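Long-range contact in KmHsv2 (Kluyveromyces marxianus, PDB 3VU4), which probably binds phosphoinositides on membranes as a beta-propeller protein of the PROPPIN family, related to the autophagy protein Atg18: residues K199-C213 with V243-L255. Sequence-based numbering, arbitrary orientation.
Sequences KMVRLNRKSDMVATC and VVDMKWSTDGSKL
Strands 199-203 and 243-248, the first strands of two successive four-stranded sheets, run nearly parallel, their axes 15° and 7.2 Å apart at the closest, so side chains rather than backbone pairing join them. Trp248 is the large side chain between the two sheets. Its NE1 gives an in-plane hydrogen bond to Arg202 O (3.0 Å), which it meets from above the carbonyl plane while Ala211 N shares the same oxygen. Asn204 CB sits over one face of the indole, 3.5 Å from the centroid of the five-membered ring, a CH-pi contact, and Leu255 CD1 covers the opposite face near the rim. The flexible Met209 thioether fits round the ring, CE touching Trp248 CZ3 (3.6 Å). Replacing Trp248 by an alanine is likely to open a gap between the sheets and leave Arg202 O without its indole donor. Ala211 is small enough to admit both the indole and Met246 CE. Met246, its CG anti to the backbone N (chi1 170°), brings CE against Ala211 and Cys213 SG, while Met200 CE packs on Val243 CG1 (3.4 Å). Between the first strands, Arg202 NH2 forms a salt bridge with Asp245 OD1 (3.0 Å); the flat, charged guanidinium takes this oxygen at its edge and Met200 SD over one face. Asp245 OD2 binds Lys247 NZ, which reaches Ile311 O in the next sheet. Such face-to-face packing of consecutive sheets is the blade-to-blade interface of a seven-bladed beta-propeller.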
ATOM      1  N   LYS A 199       8.648 -10.144  -2.081  1.00 39.42           N
ATOM      2  CA  LYS A 199       8.644  -8.912  -2.848  1.00 39.19           C
ATOM      3  C   LYS A 199       8.041  -7.784  -2.019  1.00 39.35           C
ATOM      4  O   LYS A 199       8.637  -6.710  -1.886  1.00 40.65           O
ATOM      5  CB  LYS A 199       7.847  -9.107  -4.139  1.00 40.10           C
ATOM      6  CG  LYS A 199       7.765  -7.869  -5.026  1.00 41.77           C
ATOM      7  CD  LYS A 199       9.140  -7.325  -5.334  1.00 41.03           C
ATOM      8  CE  LYS A 199       9.069  -6.186  -6.328  1.00 43.79           C
ATOM      9  NZ  LYS A 199      10.373  -5.470  -6.377  1.00 45.91           N
ATOM     10  N   MET A 200       6.857  -8.032  -1.466  1.00 38.35           N
ATOM     11  CA  MET A 200       6.164  -7.050  -0.632  1.00 37.81           C
ATOM     12  C   MET A 200       5.028  -7.715   0.132  1.00 37.14           C
ATOM     13  O   MET A 200       4.563  -8.787  -0.259  1.00 37.06           O
ATOM     14  CB  MET A 200       5.576  -5.933  -1.490  1.00 37.23           C
ATOM     15  CG  MET A 200       4.542  -6.412  -2.487  1.00 38.74           C
ATOM     16  SD  MET A 200       3.770  -5.057  -3.378  1.00 41.70           S
ATOM     17  CE  MET A 200       4.875  -4.954  -4.755  1.00 42.85           C
ATOM     18  N   VAL A 201       4.595  -7.090   1.225  1.00 35.18           N
ATOM     19  CA  VAL A 201       3.478  -7.626   1.998  1.00 34.43           C
ATOM     20  C   VAL A 201       2.446  -6.524   2.161  1.00 35.62           C
ATOM     21  O   VAL A 201       2.790  -5.347   2.208  1.00 34.48           O
ATOM     22  CB  VAL A 201       3.910  -8.170   3.390  1.00 32.27           C
ATOM     23  CG1 VAL A 201       4.947  -9.282   3.210  1.00 31.51           C
ATOM     24  CG2 VAL A 201       4.430  -7.064   4.258  1.00 28.45           C
ATOM     25  N   ARG A 202       1.177  -6.904   2.227  1.00 37.15           N
ATOM     26  CA  ARG A 202       0.120  -5.915   2.345  1.00 38.75           C
ATOM     27  C   ARG A 202      -1.002  -6.317   3.293  1.00 39.89           C
ATOM     28  O   ARG A 202      -1.612  -7.383   3.148  1.00 39.75           O
ATOM     29  CB  ARG A 202      -0.462  -5.635   0.958  1.00 41.17           C
ATOM     30  CG  ARG A 202       0.512  -4.967  -0.010  1.00 43.23           C
ATOM     31  CD  ARG A 202       0.636  -3.475   0.285  1.00 44.35           C
ATOM     32  NE  ARG A 202       1.449  -2.782  -0.711  1.00 45.91           N
ATOM     33  CZ  ARG A 202       2.779  -2.792  -0.749  1.00 45.88           C
ATOM     34  NH1 ARG A 202       3.480  -3.451   0.161  1.00 46.80           N
ATOM     35  NH2 ARG A 202       3.411  -2.152  -1.718  1.00 47.35           N
ATOM     36  N   LEU A 203      -1.267  -5.442   4.261  1.00 40.10           N
ATOM     37  CA  LEU A 203      -2.326  -5.644   5.237  1.00 38.55           C
ATOM     38  C   LEU A 203      -3.629  -5.088   4.676  1.00 39.16           C
ATOM     39  O   LEU A 203      -3.618  -4.086   3.956  1.00 38.24           O
ATOM     40  CB  LEU A 203      -1.997  -4.911   6.537  1.00 36.76           C
ATOM     41  CG  LEU A 203      -0.870  -5.469   7.407  1.00 37.91           C
ATOM     42  CD1 LEU A 203      -0.545  -4.481   8.517  1.00 37.86           C
ATOM     43  CD2 LEU A 203      -1.281  -6.815   7.986  1.00 36.35           C
ATOM     44  N   ASN A 204      -4.747  -5.744   4.983  1.00 39.53           N
ATOM     45  CA  ASN A 204      -6.036  -5.245   4.528  1.00 39.85           C
ATOM     46  C   ASN A 204      -6.491  -4.183   5.539  1.00 39.73           C
ATOM     47  O   ASN A 204      -5.872  -4.020   6.593  1.00 38.27           O
ATOM     48  CB  ASN A 204      -7.057  -6.393   4.369  1.00 38.93           C
ATOM     49  CG  ASN A 204      -7.367  -7.126   5.680  1.00 41.91           C
ATOM     50  OD1 ASN A 204      -6.672  -6.978   6.689  1.00 39.76           O
ATOM     51  ND2 ASN A 204      -8.416  -7.947   5.649  1.00 40.32           N
ATOM     52  N   ARG A 205      -7.536  -3.437   5.198  1.00 41.89           N
ATOM     53  CA  ARG A 205      -8.060  -2.369   6.047  1.00 44.49           C
ATOM     54  C   ARG A 205      -8.115  -2.680   7.540  1.00 46.74           C
ATOM     55  O   ARG A 205      -7.617  -1.908   8.360  1.00 46.67           O
ATOM     56  CB  ARG A 205      -9.457  -1.990   5.576  1.00 48.17           C
ATOM     57  CG  ARG A 205      -9.565  -0.656   4.895  1.00 52.45           C
ATOM     58  CD  ARG A 205     -10.185   0.388   5.805  1.00 56.90           C
ATOM     59  NE  ARG A 205     -10.877   1.425   5.037  1.00 62.54           N
ATOM     60  CZ  ARG A 205     -10.322   2.137   4.054  1.00 65.18           C
ATOM     61  NH1 ARG A 205      -9.054   1.928   3.710  1.00 66.15           N
ATOM     62  NH2 ARG A 205     -11.038   3.054   3.407  1.00 66.08           N
ATOM     63  N   LYS A 206      -8.735  -3.803   7.888  1.00 48.47           N
ATOM     64  CA  LYS A 206      -8.875  -4.208   9.278  1.00 51.05           C
ATOM     65  C   LYS A 206      -7.606  -4.799   9.889  1.00 51.67           C
ATOM     66  O   LYS A 206      -7.490  -4.884  11.111  1.00 53.69           O
ATOM     67  CB  LYS A 206     -10.006  -5.223   9.405  1.00 53.67           C
ATOM     68  CG  LYS A 206     -11.351  -4.706   8.950  1.00 57.80           C
ATOM     69  CD  LYS A 206     -12.378  -5.826   8.889  1.00 59.08           C
ATOM     70  CE  LYS A 206     -13.709  -5.312   8.359  1.00 61.81           C
ATOM     71  NZ  LYS A 206     -14.643  -6.428   8.034  1.00 63.55           N
ATOM     72  N   SER A 207      -6.669  -5.212   9.044  1.00 49.97           N
ATOM     73  CA  SER A 207      -5.412  -5.808   9.494  1.00 49.16           C
ATOM     74  C   SER A 207      -5.582  -7.249   9.950  1.00 47.81           C
ATOM     75  O   SER A 207      -4.707  -7.795  10.614  1.00 48.31           O
ATOM     76  CB  SER A 207      -4.785  -4.995  10.631  1.00 49.57           C
ATOM     77  OG  SER A 207      -4.179  -3.813  10.144  1.00 53.76           O
ATOM     78  N   ASP A 208      -6.706  -7.861   9.600  1.00 46.01           N
ATOM     79  CA  ASP A 208      -6.948  -9.243   9.979  1.00 44.78           C
ATOM     80  C   ASP A 208      -6.382 -10.200   8.936  1.00 43.64           C
ATOM     81  O   ASP A 208      -6.345 -11.409   9.149  1.00 44.13           O
ATOM     82  CB  ASP A 208      -8.444  -9.494  10.184  1.00 47.11           C
ATOM     83  CG  ASP A 208      -9.272  -9.091   8.991  1.00 51.80           C
ATOM     84  OD1 ASP A 208      -9.973  -9.957   8.432  1.00 55.67           O
ATOM     85  OD2 ASP A 208      -9.234  -7.905   8.608  1.00 57.31           O
ATOM     86  N   MET A 209      -5.939  -9.657   7.806  1.00 41.84           N
ATOM     87  CA  MET A 209      -5.335 -10.480   6.758  1.00 40.36           C
ATOM     88  C   MET A 209      -4.121  -9.779   6.165  1.00 38.26           C
ATOM     89  O   MET A 209      -4.023  -8.549   6.190  1.00 39.46           O
ATOM     90  CB  MET A 209      -6.343 -10.784   5.643  1.00 41.70           C
ATOM     91  CG  MET A 209      -7.469 -11.723   6.053  1.00 46.24           C
ATOM     92  SD  MET A 209      -8.496 -12.241   4.654  1.00 50.22           S
ATOM     93  CE  MET A 209      -9.327 -10.638   4.181  1.00 54.08           C
ATOM     94  N   VAL A 210      -3.182 -10.558   5.649  1.00 34.95           N
ATOM     95  CA  VAL A 210      -1.999  -9.975   5.034  1.00 34.03           C
ATOM     96  C   VAL A 210      -1.712 -10.706   3.727  1.00 33.98           C
ATOM     97  O   VAL A 210      -1.687 -11.932   3.696  1.00 34.55           O
ATOM     98  CB  VAL A 210      -0.772 -10.059   5.962  1.00 32.32           C
ATOM     99  CG1 VAL A 210      -0.459 -11.512   6.304  1.00 30.65           C
ATOM    100  CG2 VAL A 210       0.412  -9.386   5.301  1.00 32.29           C
ATOM    101  N   ALA A 211      -1.530  -9.953   2.644  1.00 32.75           N
ATOM    102  CA  ALA A 211      -1.249 -10.557   1.343  1.00 32.70           C
ATOM    103  C   ALA A 211       0.249 -10.494   1.071  1.00 32.78           C
ATOM    104  O   ALA A 211       0.901  -9.477   1.349  1.00 33.34           O
ATOM    105  CB  ALA A 211      -2.017  -9.823   0.241  1.00 32.04           C
ATOM    106  N   THR A 212       0.797 -11.580   0.543  1.00 31.60           N
ATOM    107  CA  THR A 212       2.226 -11.629   0.247  1.00 32.45           C
ATOM    108  C   THR A 212       2.501 -12.142  -1.156  1.00 33.68           C
ATOM    109  O   THR A 212       1.673 -12.805  -1.780  1.00 34.06           O
ATOM    110  CB  THR A 212       2.996 -12.548   1.244  1.00 30.93           C
ATOM    111  OG1 THR A 212       2.668 -13.922   0.995  1.00 26.16           O
ATOM    112  CG2 THR A 212       2.629 -12.208   2.675  1.00 30.22           C
ATOM    113  N   CYS A 213       3.676 -11.818  -1.658  1.00 34.66           N
ATOM    114  CA  CYS A 213       4.079 -12.288  -2.969  1.00 37.80           C
ATOM    115  C   CYS A 213       5.585 -12.230  -3.008  1.00 38.63           C
ATOM    116  O   CYS A 213       6.187 -11.360  -2.378  1.00 38.59           O
ATOM    117  CB  CYS A 213       3.486 -11.419  -4.074  1.00 37.97           C
ATOM    118  SG  CYS A 213       4.161  -9.777  -4.142  1.00 38.52           S
ATOM    119  N   VAL A 243       5.844  -7.374  -9.706  1.00 41.74           N
ATOM    120  CA  VAL A 243       4.744  -6.663  -9.102  1.00 37.82           C
ATOM    121  C   VAL A 243       5.249  -5.283  -8.686  1.00 37.87           C
ATOM    122  O   VAL A 243       6.330  -5.161  -8.110  1.00 38.38           O
ATOM    123  CB  VAL A 243       4.241  -7.419  -7.861  1.00 38.49           C
ATOM    124  CG1 VAL A 243       3.150  -6.619  -7.164  1.00 36.04           C
ATOM    125  CG2 VAL A 243       3.747  -8.801  -8.265  1.00 34.70           C
ATOM    126  N   VAL A 244       4.478  -4.244  -8.981  1.00 35.85           N
ATOM    127  CA  VAL A 244       4.866  -2.885  -8.624  1.00 34.32           C
ATOM    128  C   VAL A 244       4.084  -2.463  -7.390  1.00 35.69           C
ATOM    129  O   VAL A 244       4.600  -1.770  -6.515  1.00 36.43           O
ATOM    130  CB  VAL A 244       4.590  -1.903  -9.787  1.00 32.19           C
ATOM    131  CG1 VAL A 244       4.875  -0.480  -9.360  1.00 26.74           C
ATOM    132  CG2 VAL A 244       5.461  -2.270 -10.974  1.00 31.52           C
ATOM    133  N   ASP A 245       2.828  -2.879  -7.319  1.00 36.25           N
ATOM    134  CA  ASP A 245       2.023  -2.555  -6.156  1.00 36.55           C
ATOM    135  C   ASP A 245       0.845  -3.517  -6.017  1.00 36.62           C
ATOM    136  O   ASP A 245       0.398  -4.140  -6.987  1.00 34.53           O
ATOM    137  CB  ASP A 245       1.548  -1.101  -6.207  1.00 34.20           C
ATOM    138  CG  ASP A 245       1.163  -0.570  -4.828  1.00 35.95           C
ATOM    139  OD1 ASP A 245       1.390  -1.294  -3.831  1.00 33.27           O
ATOM    140  OD2 ASP A 245       0.642   0.571  -4.740  1.00 36.54           O
ATOM    141  N   MET A 246       0.364  -3.634  -4.787  1.00 37.20           N
ATOM    142  CA  MET A 246      -0.728  -4.533  -4.454  1.00 37.38           C
ATOM    143  C   MET A 246      -1.500  -3.873  -3.327  1.00 37.17           C
ATOM    144  O   MET A 246      -0.924  -3.539  -2.295  1.00 37.52           O
ATOM    145  CB  MET A 246      -0.134  -5.869  -4.024  1.00 36.38           C
ATOM    146  CG  MET A 246      -1.089  -6.843  -3.427  1.00 38.81           C
ATOM    147  SD  MET A 246      -0.339  -8.478  -3.444  1.00 39.43           S
ATOM    148  CE  MET A 246       0.894  -8.317  -2.150  1.00 37.45           C
ATOM    149  N   LYS A 247      -2.798  -3.668  -3.544  1.00 37.18           N
ATOM    150  CA  LYS A 247      -3.666  -3.010  -2.565  1.00 35.08           C
ATOM    151  C   LYS A 247      -5.031  -3.714  -2.407  1.00 35.25           C
ATOM    152  O   LYS A 247      -5.525  -4.357  -3.341  1.00 34.21           O
ATOM    153  CB  LYS A 247      -3.852  -1.556  -2.985  1.00 33.98           C
ATOM    154  CG  LYS A 247      -3.140  -0.541  -2.121  1.00 35.06           C
ATOM    155  CD  LYS A 247      -1.705  -0.917  -1.827  1.00 35.18           C
ATOM    156  CE  LYS A 247      -0.977   0.222  -1.127  1.00 34.18           C
ATOM    157  NZ  LYS A 247      -0.822   1.438  -1.994  1.00 35.53           N
ATOM    158  N   TRP A 248      -5.627  -3.583  -1.220  1.00 35.26           N
ATOM    159  CA  TRP A 248      -6.912  -4.220  -0.879  1.00 35.09           C
ATOM    160  C   TRP A 248      -8.118  -3.297  -1.029  1.00 35.83           C
ATOM    161  O   TRP A 248      -8.031  -2.109  -0.723  1.00 38.27           O
ATOM    162  CB  TRP A 248      -6.907  -4.694   0.579  1.00 33.50           C
ATOM    163  CG  TRP A 248      -5.999  -5.852   0.944  1.00 32.81           C
ATOM    164  CD1 TRP A 248      -4.665  -5.796   1.253  1.00 30.46           C
ATOM    165  CD2 TRP A 248      -6.402  -7.212   1.165  1.00 31.51           C
ATOM    166  NE1 TRP A 248      -4.218  -7.030   1.664  1.00 29.49           N
ATOM    167  CE2 TRP A 248      -5.262  -7.920   1.618  1.00 31.37           C
ATOM    168  CE3 TRP A 248      -7.618  -7.899   1.022  1.00 27.75           C
ATOM    169  CZ2 TRP A 248      -5.304  -9.285   1.943  1.00 28.91           C
ATOM    170  CZ3 TRP A 248      -7.662  -9.254   1.340  1.00 29.91           C
ATOM    171  CH2 TRP A 248      -6.507  -9.934   1.794  1.00 29.86           C
ATOM    172  N   SER A 249      -9.252  -3.832  -1.471  1.00 35.39           N
ATOM    173  CA  SER A 249     -10.445  -2.992  -1.588  1.00 35.68           C
ATOM    174  C   SER A 249     -10.892  -2.681  -0.156  1.00 35.75           C
ATOM    175  O   SER A 249     -10.543  -3.397   0.780  1.00 32.95           O
ATOM    176  CB  SER A 249     -11.551  -3.702  -2.378  1.00 35.35           C
ATOM    177  OG  SER A 249     -11.913  -4.934  -1.783  1.00 35.90           O
ATOM    178  N   THR A 250     -11.656  -1.612   0.015  1.00 38.64           N
ATOM    179  CA  THR A 250     -12.079  -1.183   1.347  1.00 41.90           C
ATOM    180  C   THR A 250     -12.765  -2.205   2.261  1.00 44.31           C
ATOM    181  O   THR A 250     -12.587  -2.149   3.476  1.00 45.33           O
ATOM    182  CB  THR A 250     -12.931   0.094   1.251  1.00 41.79           C
ATOM    183  OG1 THR A 250     -14.050  -0.129   0.387  1.00 44.74           O
ATOM    184  CG2 THR A 250     -12.090   1.229   0.689  1.00 41.25           C
ATOM    185  N   ASP A 251     -13.529  -3.140   1.702  1.00 46.20           N
ATOM    186  CA  ASP A 251     -14.182  -4.160   2.531  1.00 46.44           C
ATOM    187  C   ASP A 251     -13.340  -5.443   2.641  1.00 45.28           C
ATOM    188  O   ASP A 251     -13.760  -6.420   3.271  1.00 46.33           O
ATOM    189  CB  ASP A 251     -15.565  -4.506   1.970  1.00 46.97           C
ATOM    190  CG  ASP A 251     -15.501  -5.052   0.556  1.00 51.79           C
ATOM    191  OD1 ASP A 251     -14.387  -5.346   0.059  1.00 54.47           O
ATOM    192  OD2 ASP A 251     -16.571  -5.192  -0.063  1.00 51.00           O
ATOM    193  N   GLY A 252     -12.160  -5.436   2.023  1.00 42.88           N
ATOM    194  CA  GLY A 252     -11.277  -6.592   2.072  1.00 39.63           C
ATOM    195  C   GLY A 252     -11.645  -7.709   1.111  1.00 37.88           C
ATOM    196  O   GLY A 252     -11.092  -8.810   1.179  1.00 38.74           O
ATOM    197  N   SER A 253     -12.575  -7.419   0.209  1.00 36.81           N
ATOM    198  CA  SER A 253     -13.057  -8.386  -0.777  1.00 36.44           C
ATOM    199  C   SER A 253     -12.152  -8.648  -1.987  1.00 34.97           C
ATOM    200  O   SER A 253     -12.023  -9.780  -2.440  1.00 33.88           O
ATOM    201  CB  SER A 253     -14.430  -7.945  -1.292  1.00 35.83           C
ATOM    202  OG  SER A 253     -14.760  -8.643  -2.486  1.00 41.51           O
ATOM    203  N   LYS A 254     -11.555  -7.601  -2.539  1.00 36.21           N
ATOM    204  CA  LYS A 254     -10.699  -7.771  -3.702  1.00 36.34           C
ATOM    205  C   LYS A 254      -9.293  -7.256  -3.501  1.00 35.68           C
ATOM    206  O   LYS A 254      -9.038  -6.356  -2.703  1.00 36.20           O
ATOM    207  CB  LYS A 254     -11.329  -7.099  -4.918  1.00 36.68           C
ATOM    208  CG  LYS A 254     -12.581  -7.799  -5.372  1.00 39.33           C
ATOM    209  CD  LYS A 254     -13.349  -6.979  -6.370  1.00 43.85           C
ATOM    210  CE  LYS A 254     -14.757  -7.543  -6.542  1.00 47.51           C
ATOM    211  NZ  LYS A 254     -15.515  -7.523  -5.249  1.00 47.80           N
ATOM    212  N   LEU A 255      -8.379  -7.855  -4.240  1.00 35.20           N
ATOM    213  CA  LEU A 255      -6.981  -7.486  -4.175  1.00 34.92           C
ATOM    214  C   LEU A 255      -6.555  -7.045  -5.581  1.00 35.81           C
ATOM    215  O   LEU A 255      -6.754  -7.784  -6.550  1.00 35.39           O
ATOM    216  CB  LEU A 255      -6.178  -8.702  -3.727  1.00 33.56           C
ATOM    217  CG  LEU A 255      -4.724  -8.556  -3.327  1.00 31.26           C
ATOM    218  CD1 LEU A 255      -4.598  -7.529  -2.226  1.00 34.03           C
ATOM    219  CD2 LEU A 255      -4.223  -9.905  -2.869  1.00 31.22           C
TER
HETATM  220  O   HOH W   1       9.147  -3.568  -8.861  1.00 44.81           O
HETATM  221  O   HOH W   2      -9.212  -4.235   3.293  1.00 35.61           O